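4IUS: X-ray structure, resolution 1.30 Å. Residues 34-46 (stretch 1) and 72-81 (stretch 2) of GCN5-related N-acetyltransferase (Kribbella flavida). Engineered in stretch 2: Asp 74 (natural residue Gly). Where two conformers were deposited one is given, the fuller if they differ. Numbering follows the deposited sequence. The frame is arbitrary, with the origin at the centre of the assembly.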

ATOM      1  N   LEU A  34      13.026  -8.693   4.310  1.00  9.13           N
ATOM      2  CA  LEU A  34      13.773  -7.962   5.358  1.00  9.85           C
ATOM      3  C   LEU A  34      14.450  -6.732   4.733  1.00  9.93           C
ATOM      4  O   LEU A  34      15.285  -6.841   3.833  1.00 11.28           O
ATOM      5  N   HIS A  35      14.110  -5.563   5.250  1.00  9.91           N
ATOM      6  CA  HIS A  35      14.685  -4.301   4.810  1.00 10.74           C
ATOM      7  C   HIS A  35      16.010  -4.077   5.498  1.00 10.98           C
ATOM      8  O   HIS A  35      16.281  -4.671   6.538  1.00 12.00           O
ATOM      9  N   ASP A  36      16.854  -3.221   4.936  1.00 13.36           N
ATOM     10  CA  ASP A  36      18.062  -2.806   5.651  0.60 14.03           C
ATOM     11  C   ASP A  36      17.739  -2.110   6.984  1.00 14.57           C
ATOM     12  O   ASP A  36      18.404  -2.333   7.985  1.00 16.58           O
ATOM     13  N   GLU A  37      16.723  -1.252   6.978  1.00 12.67           N
ATOM     14  CA  GLU A  37      16.321  -0.518   8.180  1.00 14.51           C
ATOM     15  C   GLU A  37      15.482  -1.383   9.118  1.00 12.74           C
ATOM     16  O   GLU A  37      14.817  -2.298   8.680  1.00 12.80           O
ATOM     17  N   ASP A  38      15.525  -1.076  10.416  1.00 14.14           N
ATOM     18  CA  ASP A  38      14.751  -1.840  11.425  1.00 13.14           C
ATOM     19  C   ASP A  38      13.342  -1.358  11.643  1.00 12.04           C
ATOM     20  O   ASP A  38      12.619  -1.992  12.391  1.00 13.11           O
ATOM     21  N   VAL A  39      12.922  -0.287  10.962  1.00 11.88           N
ATOM     22  CA  VAL A  39      11.557   0.206  11.112  1.00 11.64           C
ATOM     23  C   VAL A  39      10.593  -0.964  10.904  1.00  8.93           C
ATOM     24  O   VAL A  39      10.665  -1.643   9.848  1.00  9.93           O
ATOM     25  N   TRP A  40       9.731  -1.225  11.869  1.00  9.86           N
ATOM     26  CA  TRP A  40       9.121  -2.564  11.924  1.00  9.02           C
ATOM     27  C   TRP A  40       8.342  -2.927  10.667  1.00  9.56           C
ATOM     28  O   TRP A  40       8.460  -4.038  10.143  1.00  9.43           O
ATOM     29  N   PHE A  41       7.594  -1.978  10.124  1.00  9.27           N
ATOM     30  CA  PHE A  41       6.676  -2.262   9.029  1.00 10.42           C
ATOM     31  C   PHE A  41       7.379  -2.378   7.693  1.00  9.46           C
ATOM     32  O   PHE A  41       6.737  -2.779   6.709  1.00 12.48           O
ATOM     33  N   LEU A  42       8.670  -2.055   7.607  1.00  8.56           N
ATOM     34  CA  LEU A  42       9.458  -2.242   6.421  1.00  9.59           C
ATOM     35  C   LEU A  42       9.834  -3.700   6.176  1.00  9.65           C
ATOM     36  O   LEU A  42      10.345  -4.023   5.075  1.00 11.13           O
ATOM     37  N   SER A  43       9.637  -4.560   7.161  1.00  8.13           N
ATOM     38  CA  SER A  43       9.891  -5.982   7.010  1.00  8.72           C
ATOM     39  C   SER A  43       8.605  -6.757   7.279  1.00  8.05           C
ATOM     40  O   SER A  43       7.955  -6.505   8.263  1.00 10.13           O
ATOM     41  N   ARG A  44       8.247  -7.704   6.405  1.00  7.81           N
ATOM     42  CA  ARG A  44       7.007  -8.457   6.558  1.00  7.67           C
ATOM     43  C   ARG A  44       7.105  -9.693   5.700  1.00  7.29           C
ATOM     44  O   ARG A  44       8.005  -9.821   4.849  1.00  8.61           O
ATOM     45  N   ALA A  45       6.171 -10.612   5.922  1.00  7.68           N
ATOM     46  CA  ALA A  45       5.984 -11.752   5.030  1.00  7.11           C
ATOM     47  C   ALA A  45       4.784 -11.526   4.108  1.00  7.13           C
ATOM     48  O   ALA A  45       3.798 -10.892   4.525  1.00  8.75           O
ATOM     49  N   VAL A  46       4.867 -12.091   2.909  1.00  7.35           N
ATOM     50  CA  VAL A  46       3.755 -12.123   1.971  1.00  7.96           C
ATOM     51  C   VAL A  46       3.714 -13.518   1.324  1.00  7.99           C
ATOM     52  O   VAL A  46       4.588 -14.364   1.597  1.00  8.36           O
ATOM     53  N   ALA A  72      16.611 -13.203  14.200  1.00 13.12           N
ATOM     54  CA  ALA A  72      18.049 -12.952  14.067  1.00 15.40           C
ATOM     55  C   ALA A  72      18.359 -11.478  13.934  1.00 15.67           C
ATOM     56  O   ALA A  72      19.475 -11.052  14.191  1.00 18.84           O
ATOM     57  N   GLU A  73      17.378 -10.700  13.505  1.00 13.08           N
ATOM     58  CA  GLU A  73      17.494  -9.249  13.349  0.60 14.37           C
ATOM     59  C   GLU A  73      16.763  -8.508  14.464  1.00 12.67           C
ATOM     60  O   GLU A  73      16.617  -7.275  14.400  1.00 13.16           O
ATOM     61  N   ASP A  74      16.256  -9.210  15.480  1.00 11.97           N
ATOM     62  CA  ASP A  74      15.428  -8.602  16.547  1.00 12.37           C
ATOM     63  C   ASP A  74      14.184  -7.908  16.008  1.00 10.58           C
ATOM     64  O   ASP A  74      13.710  -6.931  16.546  1.00 13.38           O
ATOM     65  N   ARG A  75      13.650  -8.455  14.907  1.00  9.63           N
ATOM     66  CA  ARG A  75      12.465  -7.908  14.285  1.00  9.36           C
ATOM     67  C   ARG A  75      11.231  -8.761  14.521  1.00  9.39           C
ATOM     68  O   ARG A  75      11.303  -9.999  14.556  1.00 12.16           O
ATOM     69  N   TRP A  76      10.115  -8.074  14.632  1.00  9.13           N
ATOM     70  CA  TRP A  76       8.817  -8.710  14.810  1.00  8.34           C
ATOM     71  C   TRP A  76       8.139  -8.968  13.479  1.00  7.74           C
ATOM     72  O   TRP A  76       8.133  -8.106  12.602  1.00  8.36           O
ATOM     73  N   LEU A  77       7.526 -10.127  13.355  1.00  7.06           N
ATOM     74  CA  LEU A  77       6.896 -10.537  12.092  1.00  7.00           C
ATOM     75  C   LEU A  77       5.413 -10.138  11.984  1.00  7.60           C
ATOM     76  O   LEU A  77       4.613 -10.366  12.874  1.00  8.33           O
ATOM     77  N   SER A  78       5.077  -9.525  10.865  1.00  7.31           N
ATOM     78  CA  SER A  78       3.710  -9.336  10.376  1.00  8.06           C
ATOM     79  C   SER A  78       3.663  -9.879   8.990  1.00  7.38           C
ATOM     80  O   SER A  78       4.680 -10.090   8.347  1.00  8.34           O
ATOM     81  N   ALA A  79       2.446 -10.111   8.498  1.00  7.56           N
ATOM     82  CA  ALA A  79       2.233 -10.641   7.184  1.00  7.80           C
ATOM     83  C   ALA A  79       1.073  -9.907   6.515  1.00  7.28           C
ATOM     84  O   ALA A  79       0.113  -9.498   7.213  1.00  8.61           O
ATOM     85  N   GLU A  80       1.153  -9.745   5.218  1.00  9.02           N
ATOM     86  CA  GLU A  80       0.069  -9.142   4.440  0.70  9.51           C
ATOM     87  C   GLU A  80      -0.243 -10.071   3.279  1.00  9.39           C
ATOM     88  O   GLU A  80       0.648 -10.399   2.508  1.00 12.70           O
ATOM     89  N   LEU A  81      -1.495 -10.476   3.174  1.00  8.84           N
ATOM     90  CA  LEU A  81      -1.989 -11.346   2.134  1.00  9.06           C
ATOM     91  C   LEU A  81      -3.134 -10.677   1.394  1.00  9.36           C
ATOM     92  O   LEU A  81      -3.740  -9.719   1.865  1.00 10.13           O
TER

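The CA-to-CB bond of Arg 75 points toward stretch 1, and an extended side chain (chi1 m, chi2 and chi3 t) carries the guanidinium to the backbone carbonyls of His 35 and Asp 36. Arg 75 NH1 donates to His 35 O at 2.7 Å (151°); Arg 75 NH2 reaches the same oxygen only weakly, at 3.1 Å and 133°. The salt bridge to Asp 38 is bidentate on the arginine side: Arg 75 NE and NH2 each lie 2.9 Å from Asp 38 OD1, with angles of 147° and 142°. Asp 38 turns this oxygen inward with chi1 m, although its CA-to-CB bond runs sideways. Weak bonds join Arg 75 NH2 to Asp 36 O (3.3 Å) and Arg 75 NH1 to Ser 43 OG (2.9 Å, 122°). Ser 43 OG, at chi1 m, also accepts from His 35 N at 3.0 Å (169°). By contrast, Glu 37 O, 3.2 Å from Arg 75 NH2, sits over the guanidinium face, where the angle is too poor for a bond.

Further along, Trp 40 (p) and Trp 76 (t) bring their ring ends together, the edge of Trp 76 toward the face of Trp 40, with six-membered ring centroids 5.7 Å apart and planes at 70°. Water 2 lies 2.8 Å from both Trp 40 O and Trp 76 O, within hydrogen-bonding reach of each.

The strands run roughly parallel (31°). Ala 45 N donates to Ser 78 O at 2.9 Å, and Glu 80 N to Ala 45 O at 3.0 Å. Ala 45 CB packs 4.0 Å from Leu 77 CD1. Ser 78 OG (p) lies 2.7 Å from water 3, which also lies 2.8 Å from Ser 43 O, and 2.9 Å from water 4, which accepts from Arg 44 NE at 3.0 Å. Arg 44 NH1 and Glu 80 OE1, 3.6 Å apart, form a long salt bridge of charges alone, the oxygen lying over the guanidinium face.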

ATOM      1  CB  LEU A  34      14.799  -8.891   6.048  1.00  9.88           C
ATOM      2  CG  LEU A  34      14.183  -9.927   6.990  1.00 11.20           C
ATOM      3  CD1 LEU A  34      15.068 -11.142   7.274  1.00 15.41           C
ATOM      4  CD2 LEU A  34      13.739  -9.295   8.303  1.00 13.00           C
ATOM      5  CB  HIS A  35      13.696  -3.220   5.165  1.00 10.38           C
ATOM      6  CG  HIS A  35      13.896  -1.939   4.442  1.00 11.51           C
ATOM      7  ND1 HIS A  35      14.774  -0.962   4.840  1.00 13.33           N
ATOM      8  CD2 HIS A  35      13.307  -1.497   3.276  1.00 13.41           C
ATOM      9  CE1 HIS A  35      14.718   0.045   3.946  1.00 15.85           C
ATOM     10  NE2 HIS A  35      13.832  -0.272   3.002  1.00 17.42           N
ATOM     11  CB  ASP A  36      18.932  -1.885   4.770  0.60 17.27           C
ATOM     12  CG  ASP A  36      19.636  -2.629   3.613  0.60 22.66           C
ATOM     13  OD1 ASP A  36      19.624  -3.876   3.562  0.60 29.17           O
ATOM     14  OD2 ASP A  36      20.230  -1.950   2.755  0.60 32.55           O
ATOM     15  CB  GLU A  37      15.519   0.726   7.812  1.00 20.68           C
ATOM     16  CG  GLU A  37      16.266   1.748   6.961  1.00 24.09           C
ATOM     17  CD  GLU A  37      15.437   3.001   6.640  1.00 37.71           C
ATOM     18  OE1 GLU A  37      14.269   3.104   7.083  1.00 44.54           O
ATOM     19  OE2 GLU A  37      15.955   3.893   5.936  1.00 56.93           O
ATOM     20  CB  ASP A  38      15.495  -1.870  12.757  1.00 15.22           C
ATOM     21  CG  ASP A  38      16.811  -2.595  12.661  1.00 18.41           C
ATOM     22  OD1 ASP A  38      16.843  -3.816  12.311  1.00 19.90           O
ATOM     23  OD2 ASP A  38      17.831  -1.953  12.996  1.00 33.38           O
ATOM     24  CB  VAL A  39      11.277   1.318  10.126  1.00 12.89           C
ATOM     25  CG1 VAL A  39       9.814   1.746  10.192  1.00 16.38           C
ATOM     26  CG2 VAL A  39      12.195   2.532  10.404  1.00 16.65           C
ATOM     27  CB  TRP A  40       8.263  -2.715  13.165  1.00 10.05           C
ATOM     28  CG  TRP A  40       7.000  -1.921  13.192  1.00 11.28           C
ATOM     29  CD1 TRP A  40       6.814  -0.673  13.753  1.00 11.43           C
ATOM     30  CD2 TRP A  40       5.713  -2.314  12.643  1.00 11.25           C
ATOM     31  NE1 TRP A  40       5.504  -0.266  13.585  1.00 11.36           N
ATOM     32  CE2 TRP A  40       4.797  -1.228  12.908  1.00 11.95           C
ATOM     33  CE3 TRP A  40       5.246  -3.442  11.976  1.00 11.97           C
ATOM     34  CZ2 TRP A  40       3.442  -1.282  12.503  1.00 12.02           C
ATOM     35  CZ3 TRP A  40       3.928  -3.478  11.545  1.00 13.10           C
ATOM     36  CH2 TRP A  40       3.041  -2.423  11.822  1.00 13.77           C
ATOM     37  CB  PHE A  41       5.510  -1.277   8.971  1.00 11.83           C
ATOM     38  CG  PHE A  41       5.925   0.161   8.831  1.00 11.58           C
ATOM     39  CD1 PHE A  41       6.328   0.655   7.620  1.00 13.68           C
ATOM     40  CD2 PHE A  41       5.958   0.988   9.939  1.00 13.77           C
ATOM     41  CE1 PHE A  41       6.748   1.976   7.497  1.00 14.69           C
ATOM     42  CE2 PHE A  41       6.352   2.305   9.840  1.00 16.35           C
ATOM     43  CZ  PHE A  41       6.758   2.796   8.608  1.00 14.72           C
ATOM     44  CB  LEU A  42      10.704  -1.361   6.408  1.00 10.95           C
ATOM     45  CG  LEU A  42      10.375   0.152   6.400  1.00 12.86           C
ATOM     46  CD1 LEU A  42      11.697   0.919   6.388  1.00 15.62           C
ATOM     47  CD2 LEU A  42       9.460   0.557   5.244  1.00 14.33           C
ATOM     48  CB  SER A  43      11.000  -6.446   7.930  1.00  8.38           C
ATOM     49  OG  SER A  43      12.239  -5.794   7.636  1.00  9.70           O
ATOM     50  CB  ARG A  44       5.786  -7.632   6.127  1.00  9.24           C
ATOM     51  CG  ARG A  44       5.728  -7.353   4.656  1.00 12.17           C
ATOM     52  CD  ARG A  44       4.478  -6.610   4.222  1.00 15.37           C
ATOM     53  NE  ARG A  44       4.466  -5.296   4.857  1.00 17.24           N
ATOM     54  CZ  ARG A  44       4.306  -4.132   4.231  1.00 18.49           C
ATOM     55  NH1 ARG A  44       4.003  -4.089   2.938  1.00 21.45           N
ATOM     56  NH2 ARG A  44       4.341  -3.001   4.949  1.00 19.94           N
ATOM     57  CB  ALA A  45       5.833 -13.039   5.794  1.00  9.24           C
ATOM     58  CB  VAL A  46       3.838 -10.982   0.908  1.00  8.65           C
ATOM     59  CG1 VAL A  46       3.916  -9.592   1.580  1.00 11.11           C
ATOM     60  CG2 VAL A  46       4.999 -11.227  -0.049  1.00 10.08           C
ATOM     61  CB  ALA A  72      18.614 -13.741  12.877  1.00 18.00           C
ATOM     62  CB  GLU A  73      16.847  -8.804  12.014  0.60 15.12           C
ATOM     63  CG  GLU A  73      17.398  -9.410  10.745  0.60 18.42           C
ATOM     64  CD  GLU A  73      18.854  -9.098  10.482  0.60 23.87           C
ATOM     65  OE1 GLU A  73      19.383  -8.106  11.033  0.60 24.92           O
ATOM     66  OE2 GLU A  73      19.472  -9.847   9.685  0.60 29.58           O
ATOM     67  CB  ASP A  74      16.258  -7.632  17.437  1.00 13.73           C
ATOM     68  CG  ASP A  74      16.928  -8.306  18.618  1.00 13.22           C
ATOM     69  OD1 ASP A  74      16.335  -9.241  19.220  1.00 15.14           O
ATOM     70  OD2 ASP A  74      18.087  -7.943  18.906  1.00 17.55           O
ATOM     71  CB  ARG A  75      12.695  -7.719  12.813  1.00  9.75           C
ATOM     72  CG  ARG A  75      13.706  -6.641  12.562  1.00 11.86           C
ATOM     73  CD  ARG A  75      13.938  -6.418  11.102  1.00 11.51           C
ATOM     74  NE  ARG A  75      15.125  -5.590  10.881  1.00 11.81           N
ATOM     75  CZ  ARG A  75      15.632  -5.385   9.689  1.00 10.60           C
ATOM     76  NH1 ARG A  75      15.019  -5.869   8.611  1.00 11.77           N
ATOM     77  NH2 ARG A  75      16.745  -4.694   9.565  1.00 12.81           N
ATOM     78  CB  TRP A  76       7.979  -7.810  15.695  1.00  9.25           C
ATOM     79  CG  TRP A  76       6.559  -8.226  15.885  1.00  8.25           C
ATOM     80  CD1 TRP A  76       6.074  -9.148  16.765  1.00  9.50           C
ATOM     81  CD2 TRP A  76       5.409  -7.705  15.186  1.00  9.13           C
ATOM     82  NE1 TRP A  76       4.711  -9.238  16.663  1.00  9.03           N
ATOM     83  CE2 TRP A  76       4.268  -8.382  15.723  1.00  8.43           C
ATOM     84  CE3 TRP A  76       5.218  -6.759  14.191  1.00  9.15           C
ATOM     85  CZ2 TRP A  76       2.978  -8.133  15.279  1.00  9.28           C
ATOM     86  CZ3 TRP A  76       3.924  -6.466  13.789  1.00 10.98           C
ATOM     87  CH2 TRP A  76       2.819  -7.146  14.326  1.00  9.12           C
ATOM     88  CB  LEU A  77       6.989 -12.044  11.965  1.00  8.13           C
ATOM     89  CG  LEU A  77       6.406 -12.645  10.686  1.00  7.83           C
ATOM     90  CD1 LEU A  77       7.203 -12.197   9.484  1.00  9.28           C
ATOM     91  CD2 LEU A  77       6.420 -14.158  10.800  1.00 10.61           C
ATOM     92  CB  SER A  78       3.268  -7.869  10.395  1.00  9.03           C
ATOM     93  OG  SER A  78       4.095  -7.065   9.632  1.00  9.91           O
ATOM     94  CB  ALA A  79       1.921 -12.139   7.236  1.00  9.51           C
ATOM     95  CB  GLU A  80       0.433  -7.764   3.912  0.70 11.58           C
ATOM     96  CG  GLU A  80       0.587  -6.674   4.965  0.70 13.92           C
ATOM     97  CD  GLU A  80       0.617  -5.261   4.329  0.70 20.58           C
ATOM     98  OE1 GLU A  80       0.543  -5.137   3.073  0.70 25.41           O
ATOM     99  OE2 GLU A  80       0.686  -4.290   5.097  0.70 28.72           O
ATOM    100  CB  LEU A  81      -2.451 -12.688   2.690  1.00 10.33           C
ATOM    101  CG  LEU A  81      -1.424 -13.482   3.501  1.00 11.26           C
ATOM    102  CD1 LEU A  81      -2.074 -14.723   4.099  1.00 14.28           C
ATOM    103  CD2 LEU A  81      -0.236 -13.826   2.638  1.00 14.17           C
TER
HETATM  104  O   HOH W   1      19.070  -5.708  12.646  1.00 34.50           O
HETATM  105  O   HOH W   2       9.810  -6.006  11.657  1.00  9.70           O
HETATM  106  O   HOH W   3       6.524  -6.608  10.681  1.00 11.58           O
HETATM  107  O   HOH W   4       3.619  -4.918   7.732  1.00 24.83           O